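Local coordinates for pollen-specific leucine-rich repeat extensin-like protein 1 (Arabidopsis thaliana, PDB 6TME) that binds the RALF4 signalling peptide through its leucine-rich repeat domain and probably takes part in cell wall signalling during pollen tube growth, at residues Leu139-Phe145 and Trp163-Leu169; Val271-Pro275 and Lys293-Val298. One frame throughout, in Å; residues are numbered along the deposited sequence.

Contact 1 of 2, residues Leu139-Phe145 and Trp163-Leu169; sequences LTLMYEF and WPSLKFL. With SO4 (sulfate ion), chain I; EDO (1,2-ethanediol), chain T.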
# COMPACT_ATOMS: atom_id res chain seq x y z
N LEU A 139 11.91 -2.22 -19.57
CA LEU A 139 10.45 -2.28 -19.70
C LEU A 139 9.88 -0.88 -19.48
O LEU A 139 9.27 -0.56 -18.46
CB LEU A 139 9.85 -3.29 -18.73
CG LEU A 139 9.84 -4.75 -19.20
CD1 LEU A 139 11.24 -5.24 -19.63
CD2 LEU A 139 9.29 -5.67 -18.14
N THR A 140 10.10 -0.03 -20.48
CA THR A 140 9.84 1.39 -20.33
C THR A 140 8.36 1.73 -20.30
O THR A 140 8.02 2.87 -19.97
CB THR A 140 10.54 2.15 -21.45
OG1 THR A 140 9.90 1.85 -22.70
CG2 THR A 140 12.02 1.72 -21.51
N LEU A 141 7.49 0.80 -20.67
CA LEU A 141 6.06 1.04 -20.60
C LEU A 141 5.45 0.58 -19.28
O LEU A 141 4.23 0.67 -19.10
CB LEU A 141 5.36 0.33 -21.77
CG LEU A 141 5.93 0.56 -23.16
CD1 LEU A 141 5.06 -0.11 -24.21
CD2 LEU A 141 6.09 2.08 -23.43
N MET A 142 6.27 0.05 -18.37
CA MET A 142 5.75 -0.43 -17.09
C MET A 142 4.87 0.63 -16.44
O MET A 142 5.26 1.79 -16.28
CB MET A 142 6.89 -0.80 -16.15
CG MET A 142 6.41 -1.57 -14.96
SD MET A 142 5.55 -3.07 -15.50
CE MET A 142 6.97 -4.13 -15.80
N TYR A 143 3.67 0.20 -16.09
CA TYR A 143 2.59 1.00 -15.55
C TYR A 143 2.08 0.47 -14.22
O TYR A 143 1.85 1.26 -13.30
CB TYR A 143 1.46 1.04 -16.59
CG TYR A 143 0.21 1.87 -16.27
CD1 TYR A 143 0.10 3.19 -16.70
CD2 TYR A 143 -0.88 1.29 -15.64
CE1 TYR A 143 -1.04 3.93 -16.46
CE2 TYR A 143 -2.01 2.02 -15.39
CZ TYR A 143 -2.10 3.33 -15.80
OH TYR A 143 -3.26 4.04 -15.56
N GLU A 144 1.94 -0.85 -14.10
CA GLU A 144 1.47 -1.51 -12.88
C GLU A 144 2.32 -2.75 -12.64
O GLU A 144 2.30 -3.70 -13.43
CB GLU A 144 -0.02 -1.91 -12.94
CG GLU A 144 -0.51 -2.52 -14.23
CD GLU A 144 -2.04 -2.68 -14.27
OE1 GLU A 144 -2.60 -3.52 -13.53
OE2 GLU A 144 -2.67 -1.92 -15.04
N PHE A 145 3.02 -2.74 -11.51
CA PHE A 145 3.99 -3.76 -11.15
C PHE A 145 3.58 -4.29 -9.80
O PHE A 145 3.59 -3.56 -8.81
CB PHE A 145 5.40 -3.15 -11.09
CG PHE A 145 6.49 -4.16 -11.10
CD1 PHE A 145 6.83 -4.82 -12.28
CD2 PHE A 145 7.21 -4.41 -9.93
CE1 PHE A 145 7.87 -5.76 -12.29
CE2 PHE A 145 8.25 -5.35 -9.93
CZ PHE A 145 8.58 -6.02 -11.10
N TRP A 163 11.05 3.72 -14.34
CA TRP A 163 9.92 3.56 -15.25
C TRP A 163 9.17 4.88 -15.35
O TRP A 163 8.60 5.31 -14.35
CB TRP A 163 9.00 2.45 -14.77
CG TRP A 163 9.62 1.09 -14.84
CD1 TRP A 163 10.46 0.64 -15.81
CD2 TRP A 163 9.47 0.01 -13.90
NE1 TRP A 163 10.83 -0.66 -15.55
CE2 TRP A 163 10.24 -1.07 -14.39
CE3 TRP A 163 8.74 -0.15 -12.71
CZ2 TRP A 163 10.30 -2.30 -13.72
CZ3 TRP A 163 8.82 -1.36 -12.05
CH2 TRP A 163 9.59 -2.43 -12.56
N PRO A 164 9.15 5.54 -16.52
CA PRO A 164 8.50 6.87 -16.61
C PRO A 164 6.97 6.84 -16.61
O PRO A 164 6.36 7.91 -16.51
CB PRO A 164 9.03 7.42 -17.93
CG PRO A 164 9.34 6.15 -18.78
CD PRO A 164 9.82 5.13 -17.76
N SER A 165 6.34 5.69 -16.74
CA SER A 165 4.89 5.61 -16.80
C SER A 165 4.32 4.87 -15.60
O SER A 165 3.15 4.49 -15.61
CB SER A 165 4.47 4.92 -18.11
OG SER A 165 4.45 5.85 -19.19
N LEU A 166 5.14 4.64 -14.59
CA LEU A 166 4.73 3.81 -13.46
C LEU A 166 3.65 4.48 -12.61
O LEU A 166 3.79 5.63 -12.18
CB LEU A 166 5.95 3.48 -12.62
CG LEU A 166 5.63 2.67 -11.36
CD1 LEU A 166 5.05 1.35 -11.74
CD2 LEU A 166 6.86 2.49 -10.50
N LYS A 167 2.58 3.75 -12.36
CA LYS A 167 1.42 4.24 -11.65
C LYS A 167 1.07 3.42 -10.41
O LYS A 167 0.54 3.97 -9.44
CB LYS A 167 0.19 4.26 -12.58
CG LYS A 167 -1.09 4.70 -11.87
CD LYS A 167 -2.21 5.01 -12.81
CE LYS A 167 -3.17 6.00 -12.18
NZ LYS A 167 -4.41 6.12 -12.98
N PHE A 168 1.36 2.12 -10.42
CA PHE A 168 0.96 1.19 -9.38
C PHE A 168 2.17 0.35 -9.06
O PHE A 168 2.70 -0.35 -9.94
CB PHE A 168 -0.21 0.32 -9.87
CG PHE A 168 -0.77 -0.61 -8.83
CD1 PHE A 168 -0.12 -1.79 -8.48
CD2 PHE A 168 -2.00 -0.34 -8.24
CE1 PHE A 168 -0.68 -2.65 -7.56
CE2 PHE A 168 -2.55 -1.19 -7.33
CZ PHE A 168 -1.90 -2.34 -6.99
N LEU A 169 2.63 0.42 -7.82
CA LEU A 169 3.77 -0.33 -7.33
C LEU A 169 3.32 -1.07 -6.09
O LEU A 169 3.02 -0.44 -5.07
CB LEU A 169 4.94 0.59 -7.04
CG LEU A 169 6.25 -0.05 -6.57
CD1 LEU A 169 6.68 -1.17 -7.48
CD2 LEU A 169 7.36 0.99 -6.47
S SO4 I . -3.61 7.38 -16.47
O1 SO4 I . -4.44 6.82 -15.40
O2 SO4 I . -3.48 6.42 -17.57
O3 SO4 I . -4.24 8.60 -16.98
O4 SO4 I . -2.30 7.70 -15.93
C1 EDO T . 2.17 3.98 -21.68
O1 EDO T . 0.74 3.98 -21.65
C2 EDO T . 2.68 2.60 -21.27
O2 EDO T . 2.16 2.25 -19.98
O HOH W 1 7.18 3.19 -17.21
O HOH W 2 6.62 5.00 -20.77
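Two successive leucine-rich repeats meet here, each with a type I beta turn (Leu139 to Met142, Trp163 to Leu166) before its strand. The strands are parallel: Glu144 pairs with Phe168, Phe145 with Leu169. Tyr143 O accepts hydrogen bonds from Lys167 N (2.8 Å) and Phe168 N (3.0 Å). Phe145 N donates to Phe168 O (2.9 Å). One water joins Thr140 O and Met142 O to Ser165 N. This is one parallel step of the solenoid's long sheet. Glu144 and Phe168 share the face that meets RALF4. Glu144 hydrogen-bonds a polar side chain of the RALF4 chain, Lys167 NZ its backbone, and Tyr143 makes a cation-pi contact with a basic one. Lys167 CB lies over the Tyr143 ring, 4.0 Å from its centroid. Lys167 NZ and Tyr143 OH also donate to a sulfate, probably from crystallisation. Phe145 and Leu169 point to the other face, the core. Met142 CB packs on the Trp163 five-membered ring. The edge of the Trp163 six-membered ring meets the Phe145 face, centroids 4.8 Å apart.

Contact 2 of 2, residues Val271-Pro275 and Lys293-Val298; sequences VGSLP and KFTGFV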
# COMPACT_ATOMS: atom_id res chain seq x y z
N VAL A 271 3.33 10.10 20.92
CA VAL A 271 3.13 10.76 22.19
C VAL A 271 2.43 12.08 21.94
O VAL A 271 2.13 12.44 20.80
CB VAL A 271 4.46 10.99 22.94
CG1 VAL A 271 5.08 9.67 23.38
CG2 VAL A 271 5.42 11.78 22.05
N GLY A 272 2.17 12.81 23.02
CA GLY A 272 1.46 14.05 22.89
C GLY A 272 -0.05 13.88 22.83
O GLY A 272 -0.61 12.80 23.06
N SER A 273 -0.70 14.98 22.53
CA SER A 273 -2.13 15.02 22.35
C SER A 273 -2.47 14.95 20.87
O SER A 273 -1.67 15.27 20.01
CB SER A 273 -2.73 16.30 22.96
OG SER A 273 -2.21 16.51 24.25
N LEU A 274 -3.68 14.48 20.60
CA LEU A 274 -4.19 14.59 19.25
C LEU A 274 -4.22 16.06 18.88
O LEU A 274 -4.66 16.89 19.69
CB LEU A 274 -5.59 13.98 19.15
CG LEU A 274 -5.60 12.50 19.49
CD1 LEU A 274 -6.97 11.89 19.27
CD2 LEU A 274 -4.52 11.78 18.68
N PRO A 275 -3.72 16.44 17.71
CA PRO A 275 -3.81 17.84 17.32
C PRO A 275 -5.25 18.23 17.04
O PRO A 275 -6.00 17.47 16.43
CB PRO A 275 -2.93 17.92 16.07
CG PRO A 275 -2.75 16.53 15.62
CD PRO A 275 -2.85 15.66 16.82
N LYS A 293 1.08 6.07 22.74
CA LYS A 293 1.26 6.67 24.05
C LYS A 293 0.64 8.05 24.09
O LYS A 293 1.15 8.96 24.75
CB LYS A 293 2.74 6.73 24.42
CG LYS A 293 3.21 5.46 25.08
CD LYS A 293 4.32 4.77 24.31
CE LYS A 293 5.59 5.58 24.32
NZ LYS A 293 6.68 4.80 23.69
N PHE A 294 -0.48 8.23 23.39
CA PHE A 294 -1.15 9.52 23.41
C PHE A 294 -1.70 9.83 24.79
O PHE A 294 -2.11 8.94 25.54
CB PHE A 294 -2.31 9.57 22.42
CG PHE A 294 -1.90 9.46 21.00
CD1 PHE A 294 -1.20 10.49 20.38
CD2 PHE A 294 -2.24 8.33 20.26
CE1 PHE A 294 -0.82 10.39 19.04
CE2 PHE A 294 -1.86 8.23 18.93
CZ PHE A 294 -1.16 9.26 18.31
N THR A 295 -1.76 11.12 25.08
CA THR A 295 -2.30 11.61 26.34
C THR A 295 -3.30 12.71 26.07
O THR A 295 -3.39 13.25 24.95
CB THR A 295 -1.19 12.12 27.27
OG1 THR A 295 -0.38 13.08 26.56
CG2 THR A 295 -0.30 10.96 27.72
N GLY A 296 -4.08 13.04 27.09
CA GLY A 296 -4.93 14.20 27.04
C GLY A 296 -6.37 13.89 26.71
O GLY A 296 -6.89 12.81 27.03
N PHE A 297 -7.02 14.84 26.04
CA PHE A 297 -8.45 14.84 25.85
C PHE A 297 -8.79 14.44 24.41
O PHE A 297 -8.08 14.81 23.48
CB PHE A 297 -9.03 16.22 26.18
CG PHE A 297 -10.32 16.17 26.92
CD1 PHE A 297 -10.32 16.00 28.30
CD2 PHE A 297 -11.53 16.27 26.25
CE1 PHE A 297 -11.52 15.93 28.99
CE2 PHE A 297 -12.73 16.20 26.94
CZ PHE A 297 -12.72 16.03 28.31
N VAL A 298 -9.86 13.66 24.26
CA VAL A 298 -10.49 13.42 22.96
C VAL A 298 -11.79 14.21 22.95
O VAL A 298 -12.70 13.93 23.74
CB VAL A 298 -10.75 11.93 22.70
CG1 VAL A 298 -11.41 11.73 21.34
CG2 VAL A 298 -9.45 11.10 22.83
O HOH W 3 2.13 11.80 25.95
O HOH W 4 -5.66 14.51 22.89
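A single direct hydrogen bond joins the two segments: Thr295 N donates to Gly272 O at 2.9 Å and an almost straight 170°. Two CA-H...O contacts flank it. Phe294 CA lies 3.3 Å from Gly272 O, and Ser273 CA lies 3.4 Å from Thr295 O. Waters add further links. One accepts from Gly272 N, donates to Lys293 O and hydrogen-bonds Thr295 OG1. Another accepts from Leu274 N and donates to Phe297 O, with a weak bond to Thr295 O. The segments run nearly the same way, 15° apart end to end, as overlapping parts of adjacent leucine-rich repeats. Val271-Gly272-Ser273-Leu274 corresponds to Thr295-Gly296-Phe297-Val298, the x-Gly-x-hydrophobic signature of plant-type repeats. The chain turns a corner at Gly296, and strand 297-298 follows. Gly272 (phi 83°, psi -171°) and Gly296 (phi 100°, psi -149°) have backbone angles at which a CB would jam against the preceding carbonyl. Apolar packing is led by Leu274 CD2, which sits over the Phe294 ring, 4.0 Å from its centroid. Leu274 CD1 also approaches Val298 CG2 at 4.4 Å. Val271 CG1 touches Lys293 CB at 3.9 Å. Phe294 packs further on Phe289 and on Phe318 of the following repeat.

In the fold
Contacts 1 and 2 are two repeat-to-repeat steps of the same solenoid. They lie on opposite sides of the chain's centre. Their centres are 40 Å apart, and their nearest atoms about 26 Å apart. Contact 1 closes along the chain before contact 2 opens. Contact 1 belongs to the long sheet, where five of its residues are within reach of the RALF4 chain. Contact 2 runs from the end of strand 269-271 and takes in strand 297-298, on another part of the repeats. It meets no other protein chain of the assembly. The side chain of Phe294 lies about 12 Å from a NAG of the protein's own glycans, which mark no pocket.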